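Local coordinates for acyl-CoA dehydrogenase (Geobacillus kaustophilus, PDB 2PG0), which binds FAD and probably introduces a double bond at the alpha-beta position of thioester-linked acyl chains, at residues Ala7-Glu12 with Val308-Met313; His15-Ala20 with Val75-Glu80; Phe55-Val60 with Gly92-Ile97. All coordinates share one frame; numbering follows the deposited sequence.

Contact 1: residues Ala7-Glu12 with Val308-Met313; sequences ARYLRE and VIEEHM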
loop_
_atom_site.group_PDB
_atom_site.type_symbol
_atom_site.label_atom_id
_atom_site.label_comp_id
_atom_site.label_asym_id
_atom_site.label_seq_id
_atom_site.Cartn_x
_atom_site.Cartn_y
_atom_site.Cartn_z
ATOM N N ALA A 7 24.807 -16.870 -0.950
ATOM C CA ALA A 7 24.527 -17.308 0.415
ATOM C C ALA A 7 25.434 -18.472 0.787
ATOM O O ALA A 7 25.579 -19.437 0.014
ATOM C CB ALA A 7 23.078 -17.717 0.548
ATOM N N ARG A 8 26.000 -18.384 1.988
ATOM C CA ARG A 8 27.106 -19.227 2.424
ATOM C C ARG A 8 26.762 -20.673 2.756
ATOM O O ARG A 8 27.664 -21.453 3.028
ATOM C CB ARG A 8 27.804 -18.601 3.636
ATOM C CG ARG A 8 28.262 -17.175 3.426
ATOM C CD ARG A 8 29.310 -16.769 4.449
ATOM N NE ARG A 8 29.392 -15.314 4.566
ATOM C CZ ARG A 8 30.508 -14.629 4.808
ATOM N NH1 ARG A 8 31.669 -15.258 4.969
ATOM N NH2 ARG A 8 30.458 -13.304 4.889
ATOM N N TYR A 9 25.484 -21.038 2.760
ATOM C CA TYR A 9 25.127 -22.397 3.173
ATOM C C TYR A 9 25.253 -23.431 2.049
ATOM O O TYR A 9 25.204 -24.630 2.311
ATOM C CB TYR A 9 23.747 -22.463 3.849
ATOM C CG TYR A 9 22.594 -21.993 2.994
ATOM C CD1 TYR A 9 21.928 -22.874 2.143
ATOM C CD2 TYR A 9 22.158 -20.664 3.041
ATOM C CE1 TYR A 9 20.868 -22.449 1.353
ATOM C CE2 TYR A 9 21.090 -20.231 2.257
ATOM C CZ TYR A 9 20.452 -21.128 1.414
ATOM O OH TYR A 9 19.401 -20.715 0.623
ATOM N N LEU A 10 25.411 -22.968 0.811
ATOM C CA LEU A 10 25.566 -23.880 -0.323
ATOM C C LEU A 10 27.024 -23.998 -0.738
ATOM O O LEU A 10 27.687 -22.991 -1.006
ATOM C CB LEU A 10 24.725 -23.433 -1.522
ATOM C CG LEU A 10 23.203 -23.344 -1.359
ATOM C CD1 LEU A 10 22.572 -22.711 -2.588
ATOM C CD2 LEU A 10 22.561 -24.708 -1.057
ATOM N N ARG A 11 27.518 -25.232 -0.784
ATOM C CA ARG A 11 28.832 -25.488 -1.367
ATOM C C ARG A 11 28.702 -26.263 -2.677
ATOM O O ARG A 11 27.594 -26.605 -3.095
ATOM C CB ARG A 11 29.759 -26.174 -0.366
ATOM C CG ARG A 11 29.240 -27.459 0.239
ATOM C CD ARG A 11 30.093 -27.861 1.445
ATOM N NE ARG A 11 29.812 -27.008 2.595
ATOM C CZ ARG A 11 29.002 -27.338 3.599
ATOM N NH1 ARG A 11 28.391 -28.520 3.617
ATOM N NH2 ARG A 11 28.804 -26.480 4.594
ATOM N N GLU A 12 29.832 -26.529 -3.329
ATOM C CA GLU A 12 29.819 -27.217 -4.617
ATOM C C GLU A 12 28.970 -28.496 -4.618
ATOM O O GLU A 12 28.228 -28.733 -5.568
ATOM C CB GLU A 12 31.247 -27.487 -5.119
ATOM C CG GLU A 12 31.344 -27.802 -6.619
ATOM C CD GLU A 12 30.694 -26.749 -7.524
ATOM O OE1 GLU A 12 30.752 -25.540 -7.204
ATOM O OE2 GLU A 12 30.131 -27.131 -8.572
ATOM N N VAL A 308 18.398 -16.305 7.590
ATOM C CA VAL A 308 17.683 -17.133 8.557
ATOM C C VAL A 308 18.072 -18.617 8.443
ATOM O O VAL A 308 18.281 -19.274 9.460
ATOM C CB VAL A 308 16.144 -16.916 8.467
ATOM C CG1 VAL A 308 15.395 -17.902 9.346
ATOM C CG2 VAL A 308 15.789 -15.478 8.882
ATOM N N ILE A 309 18.177 -19.135 7.217
ATOM C CA ILE A 309 18.688 -20.507 7.001
ATOM C C ILE A 309 20.048 -20.691 7.699
ATOM O O ILE A 309 20.230 -21.640 8.458
ATOM C CB ILE A 309 18.770 -20.874 5.484
ATOM C CG1 ILE A 309 17.364 -21.080 4.903
ATOM C CG2 ILE A 309 19.633 -22.128 5.253
ATOM C CD1 ILE A 309 17.316 -21.020 3.372
ATOM N N GLU A 310 20.973 -19.760 7.473
ATOM C CA GLU A 310 22.300 -19.797 8.101
ATOM C C GLU A 310 22.227 -19.846 9.631
ATOM O O GLU A 310 22.863 -20.703 10.255
ATOM C CB GLU A 310 23.161 -18.615 7.633
ATOM C CG GLU A 310 23.574 -18.685 6.164
ATOM C CD GLU A 310 24.246 -17.408 5.678
ATOM O OE1 GLU A 310 24.586 -16.549 6.523
ATOM O OE2 GLU A 310 24.423 -17.256 4.445
ATOM N N GLU A 311 21.447 -18.940 10.225
ATOM C CA GLU A 311 21.196 -18.936 11.676
ATOM C C GLU A 311 20.632 -20.272 12.173
ATOM O O GLU A 311 21.093 -20.822 13.179
ATOM C CB GLU A 311 20.217 -17.819 12.051
ATOM C CG GLU A 311 20.786 -16.423 12.002
ATOM C CD GLU A 311 21.899 -16.209 13.003
ATOM O OE1 GLU A 311 21.607 -15.915 14.192
ATOM O OE2 GLU A 311 23.068 -16.323 12.587
ATOM N N HIS A 312 19.624 -20.777 11.461
ATOM C CA HIS A 312 18.993 -22.054 11.778
ATOM C C HIS A 312 20.021 -23.190 11.789
ATOM O O HIS A 312 20.081 -23.970 12.737
ATOM C CB HIS A 312 17.893 -22.351 10.760
ATOM C CG HIS A 312 17.067 -23.552 11.089
ATOM N ND1 HIS A 312 16.403 -23.694 12.288
ATOM C CD2 HIS A 312 16.781 -24.659 10.366
ATOM C CE1 HIS A 312 15.751 -24.842 12.294
ATOM N NE2 HIS A 312 15.966 -25.448 11.141
ATOM N N MET A 313 20.836 -23.251 10.740
ATOM C CA MET A 313 21.842 -24.304 10.582
ATOM C C MET A 313 22.945 -24.228 11.646
ATOM O O MET A 313 23.534 -25.252 12.015
ATOM C CB MET A 313 22.420 -24.281 9.160
ATOM C CG MET A 313 21.435 -24.754 8.074
ATOM S SD MET A 313 22.108 -24.806 6.392
ATOM C CE MET A 313 23.343 -26.115 6.572
#

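Contact 2: residues His15-Ala20 with Val75-Glu80; sequences HMFRAA and VVINEE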
loop_
_atom_site.group_PDB
_atom_site.type_symbol
_atom_site.label_atom_id
_atom_site.label_comp_id
_atom_site.label_asym_id
_atom_site.label_seq_id
_atom_site.Cartn_x
_atom_site.Cartn_y
_atom_site.Cartn_z
ATOM N N HIS A 15 25.443 -27.713 -5.128
ATOM C CA HIS A 15 25.236 -27.269 -6.501
ATOM C C HIS A 15 25.142 -28.432 -7.479
ATOM O O HIS A 15 24.283 -28.418 -8.359
ATOM C CB HIS A 15 26.316 -26.268 -6.928
ATOM C CG HIS A 15 26.262 -24.979 -6.168
ATOM N ND1 HIS A 15 27.360 -24.439 -5.533
ATOM C CD2 HIS A 15 25.231 -24.139 -5.916
ATOM C CE1 HIS A 15 27.011 -23.312 -4.938
ATOM N NE2 HIS A 15 25.725 -23.107 -5.156
ATOM N N MET A 16 26.004 -29.438 -7.315
ATOM C CA MET A 16 25.895 -30.647 -8.142
ATOM C C MET A 16 24.639 -31.445 -7.792
ATOM O O MET A 16 23.989 -31.995 -8.682
ATOM C CB MET A 16 27.162 -31.528 -8.152
ATOM C CG MET A 16 28.101 -31.453 -6.963
ATOM S SD MET A 16 29.753 -32.177 -7.288
ATOM C CE MET A 16 30.581 -30.869 -8.183
ATOM N N PHE A 17 24.292 -31.479 -6.506
ATOM C CA PHE A 17 23.050 -32.120 -6.066
ATOM C C PHE A 17 21.808 -31.477 -6.692
ATOM O O PHE A 17 20.902 -32.192 -7.134
ATOM C CB PHE A 17 22.929 -32.136 -4.537
ATOM C CG PHE A 17 21.609 -32.664 -4.041
ATOM C CD1 PHE A 17 21.381 -34.035 -3.954
ATOM C CD2 PHE A 17 20.583 -31.787 -3.681
ATOM C CE1 PHE A 17 20.153 -34.525 -3.504
ATOM C CE2 PHE A 17 19.354 -32.273 -3.232
ATOM C CZ PHE A 17 19.139 -33.635 -3.143
ATOM N N ARG A 18 21.763 -30.142 -6.706
ATOM C CA ARG A 18 20.646 -29.419 -7.312
ATOM C C ARG A 18 20.457 -29.803 -8.778
ATOM O O ARG A 18 19.330 -30.032 -9.227
ATOM C CB ARG A 18 20.813 -27.901 -7.192
ATOM C CG ARG A 18 19.555 -27.125 -7.597
ATOM C CD ARG A 18 19.811 -25.630 -7.708
ATOM N NE ARG A 18 20.146 -25.036 -6.414
ATOM C CZ ARG A 18 19.253 -24.598 -5.525
ATOM N NH1 ARG A 18 17.949 -24.689 -5.775
ATOM N NH2 ARG A 18 19.666 -24.067 -4.379
ATOM N N ALA A 19 21.566 -29.874 -9.515
ATOM C CA ALA A 19 21.524 -30.247 -10.926
ATOM C C ALA A 19 21.016 -31.681 -11.104
ATOM O O ALA A 19 20.205 -31.945 -11.999
ATOM C CB ALA A 19 22.902 -30.070 -11.570
ATOM N N ALA A 20 21.480 -32.593 -10.249
ATOM C CA ALA A 20 21.051 -33.998 -10.298
ATOM C C ALA A 20 19.559 -34.135 -9.975
ATOM O O ALA A 20 18.827 -34.880 -10.641
ATOM C CB ALA A 20 21.885 -34.854 -9.347
ATOM N N VAL A 75 16.850 -27.612 1.775
ATOM C CA VAL A 75 16.567 -26.341 1.106
ATOM C C VAL A 75 16.521 -26.550 -0.410
ATOM O O VAL A 75 15.571 -26.134 -1.075
ATOM C CB VAL A 75 17.599 -25.250 1.470
ATOM C CG1 VAL A 75 17.340 -23.963 0.664
ATOM C CG2 VAL A 75 17.554 -24.963 2.972
ATOM N N VAL A 76 17.540 -27.225 -0.944
ATOM C CA VAL A 76 17.595 -27.511 -2.376
ATOM C C VAL A 76 16.373 -28.313 -2.841
ATOM O O VAL A 76 15.734 -27.957 -3.833
ATOM C CB VAL A 76 18.903 -28.243 -2.767
ATOM C CG1 VAL A 76 18.817 -28.755 -4.208
ATOM C CG2 VAL A 76 20.099 -27.298 -2.595
ATOM N N ILE A 77 16.056 -29.390 -2.121
ATOM C CA ILE A 77 14.928 -30.247 -2.479
ATOM C C ILE A 77 13.640 -29.431 -2.532
ATOM O O ILE A 77 12.909 -29.463 -3.529
ATOM C CB ILE A 77 14.798 -31.471 -1.525
ATOM C CG1 ILE A 77 15.916 -32.484 -1.811
ATOM C CG2 ILE A 77 13.437 -32.159 -1.684
ATOM C CD1 ILE A 77 16.110 -33.526 -0.716
ATOM N N ASN A 78 13.368 -28.684 -1.468
ATOM C CA ASN A 78 12.110 -27.947 -1.399
ATOM C C ASN A 78 12.003 -26.833 -2.431
ATOM O O ASN A 78 10.920 -26.604 -2.985
ATOM C CB ASN A 78 11.860 -27.448 0.014
ATOM C CG ASN A 78 11.769 -28.588 1.010
ATOM O OD1 ASN A 78 11.467 -29.731 0.639
ATOM N ND2 ASN A 78 12.049 -28.300 2.262
ATOM N N GLU A 79 13.124 -26.173 -2.715
ATOM C CA GLU A 79 13.155 -25.131 -3.754
ATOM C C GLU A 79 12.862 -25.742 -5.120
ATOM O O GLU A 79 12.006 -25.251 -5.868
ATOM C CB GLU A 79 14.502 -24.422 -3.790
ATOM C CG GLU A 79 14.689 -23.393 -2.694
ATOM C CD GLU A 79 16.028 -22.685 -2.766
ATOM O OE1 GLU A 79 16.872 -23.023 -3.641
ATOM O OE2 GLU A 79 16.244 -21.790 -1.923
ATOM N N GLU A 80 13.565 -26.828 -5.438
ATOM C CA GLU A 80 13.385 -27.478 -6.736
ATOM C C GLU A 80 11.979 -28.055 -6.931
ATOM O O GLU A 80 11.431 -28.010 -8.030
ATOM C CB GLU A 80 14.477 -28.532 -6.983
ATOM C CG GLU A 80 15.883 -27.929 -7.186
ATOM C CD GLU A 80 15.945 -26.854 -8.270
ATOM O OE1 GLU A 80 15.428 -27.086 -9.377
ATOM O OE2 GLU A 80 16.534 -25.782 -8.016
HETATM O O HOH W 1 19.021 -21.844 -1.964
#

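Contact 3: residues Phe55-Val60 with Gly92-Ile97; sequences FLCPWV and GLHNDI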
loop_
_atom_site.group_PDB
_atom_site.type_symbol
_atom_site.label_atom_id
_atom_site.label_comp_id
_atom_site.label_asym_id
_atom_site.label_seq_id
_atom_site.Cartn_x
_atom_site.Cartn_y
_atom_site.Cartn_z
ATOM N N PHE A 55 16.053 -39.009 -2.133
ATOM C CA PHE A 55 15.520 -37.649 -1.983
ATOM C C PHE A 55 14.482 -37.514 -0.864
ATOM O O PHE A 55 13.888 -36.441 -0.696
ATOM C CB PHE A 55 14.942 -37.135 -3.306
ATOM C CG PHE A 55 15.906 -37.190 -4.464
ATOM C CD1 PHE A 55 17.221 -36.748 -4.326
ATOM C CD2 PHE A 55 15.483 -37.670 -5.699
ATOM C CE1 PHE A 55 18.109 -36.796 -5.402
ATOM C CE2 PHE A 55 16.356 -37.720 -6.783
ATOM C CZ PHE A 55 17.675 -37.290 -6.634
ATOM N N LEU A 56 14.262 -38.592 -0.109
ATOM C CA LEU A 56 13.398 -38.535 1.077
ATOM C C LEU A 56 14.215 -38.656 2.349
ATOM O O LEU A 56 15.100 -39.509 2.448
ATOM C CB LEU A 56 12.314 -39.622 1.049
ATOM C CG LEU A 56 11.315 -39.655 -0.106
ATOM C CD1 LEU A 56 10.273 -40.717 0.161
ATOM C CD2 LEU A 56 10.658 -38.288 -0.335
ATOM N N CYS A 57 13.913 -37.789 3.316
ATOM C CA CYS A 57 14.590 -37.769 4.618
ATOM C C CYS A 57 16.113 -37.960 4.533
ATOM O O CYS A 57 16.666 -38.796 5.248
ATOM C CB CYS A 57 13.981 -38.829 5.539
ATOM S SG CYS A 57 12.211 -38.673 5.759
ATOM N N PRO A 58 16.799 -37.170 3.686
ATOM C CA PRO A 58 18.229 -37.435 3.467
ATOM C C PRO A 58 19.093 -37.156 4.706
ATOM O O PRO A 58 20.223 -37.650 4.802
ATOM C CB PRO A 58 18.583 -36.489 2.317
ATOM C CG PRO A 58 17.619 -35.371 2.445
ATOM C CD PRO A 58 16.336 -35.998 2.916
ATOM N N TRP A 59 18.545 -36.386 5.648
ATOM C CA TRP A 59 19.226 -36.024 6.898
ATOM C C TRP A 59 19.269 -37.177 7.904
ATOM O O TRP A 59 20.027 -37.129 8.877
ATOM C CB TRP A 59 18.533 -34.813 7.543
ATOM C CG TRP A 59 17.055 -35.029 7.710
ATOM C CD1 TRP A 59 16.072 -34.643 6.848
ATOM C CD2 TRP A 59 16.398 -35.712 8.787
ATOM N NE1 TRP A 59 14.844 -35.036 7.320
ATOM C CE2 TRP A 59 15.013 -35.689 8.510
ATOM C CE3 TRP A 59 16.844 -36.333 9.967
ATOM C CZ2 TRP A 59 14.067 -36.269 9.362
ATOM C CZ3 TRP A 59 15.898 -36.904 10.818
ATOM C CH2 TRP A 59 14.528 -36.866 10.510
ATOM N N VAL A 60 18.429 -38.189 7.685
ATOM C CA VAL A 60 18.349 -39.357 8.566
ATOM C C VAL A 60 19.707 -40.084 8.596
ATOM O O VAL A 60 20.436 -40.098 7.600
ATOM C CB VAL A 60 17.184 -40.302 8.140
ATOM C CG1 VAL A 60 17.317 -41.692 8.756
ATOM C CG2 VAL A 60 15.824 -39.686 8.514
ATOM N N GLY A 92 8.234 -31.943 1.252
ATOM C CA GLY A 92 8.894 -31.114 2.264
ATOM C C GLY A 92 8.288 -31.316 3.641
ATOM O O GLY A 92 8.997 -31.305 4.644
ATOM N N LEU A 93 6.972 -31.508 3.688
ATOM C CA LEU A 93 6.283 -31.805 4.947
ATOM C C LEU A 93 6.788 -33.127 5.557
ATOM O O LEU A 93 7.182 -33.175 6.729
ATOM C CB LEU A 93 4.759 -31.819 4.744
ATOM C CG LEU A 93 3.956 -32.349 5.939
ATOM C CD1 LEU A 93 3.582 -31.231 6.874
ATOM C CD2 LEU A 93 2.723 -33.093 5.478
ATOM N N HIS A 94 6.798 -34.181 4.745
ATOM C CA HIS A 94 7.339 -35.488 5.150
ATOM C C HIS A 94 8.802 -35.371 5.587
ATOM O O HIS A 94 9.148 -35.769 6.697
ATOM C CB HIS A 94 7.163 -36.506 4.001
ATOM C CG HIS A 94 7.827 -37.833 4.229
ATOM N ND1 HIS A 94 7.242 -38.846 4.960
ATOM C CD2 HIS A 94 9.006 -38.328 3.782
ATOM C CE1 HIS A 94 8.042 -39.898 4.978
ATOM N NE2 HIS A 94 9.117 -39.613 4.264
ATOM N N ASN A 95 9.635 -34.791 4.728
ATOM C CA ASN A 95 11.080 -34.672 4.952
ATOM C C ASN A 95 11.462 -33.815 6.157
ATOM O O ASN A 95 12.265 -34.224 6.995
ATOM C CB ASN A 95 11.763 -34.081 3.710
ATOM C CG ASN A 95 11.985 -35.107 2.600
ATOM O OD1 ASN A 95 11.582 -36.267 2.705
ATOM N ND2 ASN A 95 12.634 -34.672 1.527
ATOM N N ASP A 96 10.869 -32.626 6.235
ATOM C CA ASP A 96 11.409 -31.565 7.078
ATOM C C ASP A 96 10.480 -31.065 8.178
ATOM O O ASP A 96 10.896 -30.286 9.034
ATOM C CB ASP A 96 11.883 -30.409 6.189
ATOM C CG ASP A 96 12.931 -30.857 5.182
ATOM O OD1 ASP A 96 13.941 -31.469 5.613
ATOM O OD2 ASP A 96 12.728 -30.621 3.970
ATOM N N ILE A 97 9.234 -31.521 8.158
ATOM C CA ILE A 97 8.281 -31.137 9.191
ATOM C C ILE A 97 7.916 -32.311 10.095
ATOM O O ILE A 97 8.068 -32.212 11.312
ATOM C CB ILE A 97 7.037 -30.424 8.591
ATOM C CG1 ILE A 97 7.468 -29.080 7.976
ATOM C CG2 ILE A 97 5.929 -30.223 9.663
ATOM C CD1 ILE A 97 6.529 -28.525 6.932
#

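Contact 1: residues Ala7-Glu12 with Val308-Met313
In this acyl-CoA dehydrogenase fold the N-terminal lead-in to helix 12-28, here a type I beta turn from A7 to L10, lies against the last turn of helix 285-313, part of the C-terminal helical domain. Y9 carries the tight side. Its CG takes the crowded position between backbone N and carbonyl carbon (chi1 60°), and its CB points toward the helix. I309 lies against one ring face: CG2 sits 3.6 Å from the centroid of the Y9 ring and only 10° off the normal, a CH-pi contact. Farther along the same side chain, I309 CD1 reaches Y9 OH at 3.5 Å, while that hydroxyl is hydrogen-bonded to D306. M313 adds a Met-aromatic contact that is oblique, its SD 5.3 Å from the centroid of the Y9 ring. Helix 71-84 also touches Y9, through A72 and V75, so the ring is buried.

The other side is looser. R8 is exposed, its chain extended from CG to NE, and its guanidinium makes only a long, weak charge pairing with E310 of a second subunit, which is reciprocated. Within the chain E310, extended beyond CG, takes the backbone: R8 N donates to E310 OE2 at 3.1 Å, from above the carboxylate plane.

Contact 2: residues His15-Ala20 with Val75-Glu80
Charge pairing dominates one side of this helix-helix contact. The R18 chain leaves with CG anti to the backbone N, then bends at chi3, which carries the guanidinium over to two consecutive glutamates. NH1 of R18 is shared: it donates to E80 OE2 at 2.9 Å, nearly straight at 163° and on the anti lone pair, and also to E79 OE1 at 2.9 Å. R18 NH2 donates to that same E79 oxygen, so the grip is end-on with two nitrogens on one atom, and the two planes are nearly coplanar. The E80 carboxylate instead stands steeply across the guanidinium, 79° from its plane. A water donates to E79 OE2 and accepts a weak bond from R18 NH2.

Van der Waals contacts make up the rest. V76 CG2 lies over one guanidinium face, offset toward the rim, while V76 CG1 meets F17 CD2 at 3.5 Å. I77 CG1 approaches F17 CZ at 3.7 Å, in the plane of the ring.

The axes of segments 15-20 and 75-80, on helices 12-28 and 71-84 of the N-terminal domain, approach to 9.9 Å and cross at -34°. E79 is also salt-bridged to R302 of helix 285-313 and E80 to K83 and R22, while helix 237-273 touches V75, N78 and E79.

Contact 3: residues Phe55-Val60 with Gly92-Ile97
N95 is gripped at three points. Its amide nitrogen ND2 donates to F55 O at 3.1 Å, on a lone pair in the carbonyl plane and close to the plane of the N95 amide, with an N-H...O angle of 160°. Its OD1 accepts from C57 N at 2.9 Å; that bond is straight at the hydrogen (165°), although the donor stands above the carbonyl plane. The main chain supplies the third point, where W59 NE1 reaches N95 O at 2.7 Å with the oxygen at the edge of the indole. An alanine in place of N95 would remove both amide bonds and would probably leave the buried F55 carbonyl and C57 N-H without these partners, loosening the turn against the helix.

Torsions set these groups in place. N95 CG lies anti to its carbonyl carbon (chi1 -79°), and chi2 near zero faces the two amide atoms toward the loop backbone. C57 adopts positive phi and psi and opens a type I beta turn that runs to V60, closed by V60 N to C57 O. W59 CG occupies the crowded position, and V60 CG2 lies over the rim of one indole face.

The loop belongs to the alpha-helical N-terminal domain of the acyl-CoA dehydrogenase fold, joining helix 44-52 to helix 71-84, and it packs on helix 89-105 where that helix widens into a pi-type turn.

Next to this polar grip, C57 SG meets H94 NE2 at 3.6 Å, oblique to the imidazole. The H94 ring is itself fixed by bonds from NE2 to C118 O and between ND1 and T125 OG1, with W47 edge-to-face. D96, beside W59, is held by S74 and N78. The side chain of H94 lies about 11 Å from the bound FAD.

How the contacts relate
Contacts 2 and 3 both lie in the helical N-terminal domain, their centres 13 Å apart, whereas contact 1 ties the chain's start to the C-terminal domain 296 residues on. Contact 1 therefore closes a loop that encloses the other two, whose segments alternate along the chain. L10 joins contact 1 to contact 2, its CD1 packing 3.7 Å from R18 NH2; those centres are 14 Å apart. Contacts 2 and 3 meet through consecutive helices 71-84 and 89-105, where N78 ND2 lies 3.0 Å from D96 OD2, a probable hydrogen bond. Contacts 1 and 3 do not touch. Helix 71-84 thus lies between the N-terminal lead-in and helix 89-105, whose H94 side chain is about 11 Å from FAD.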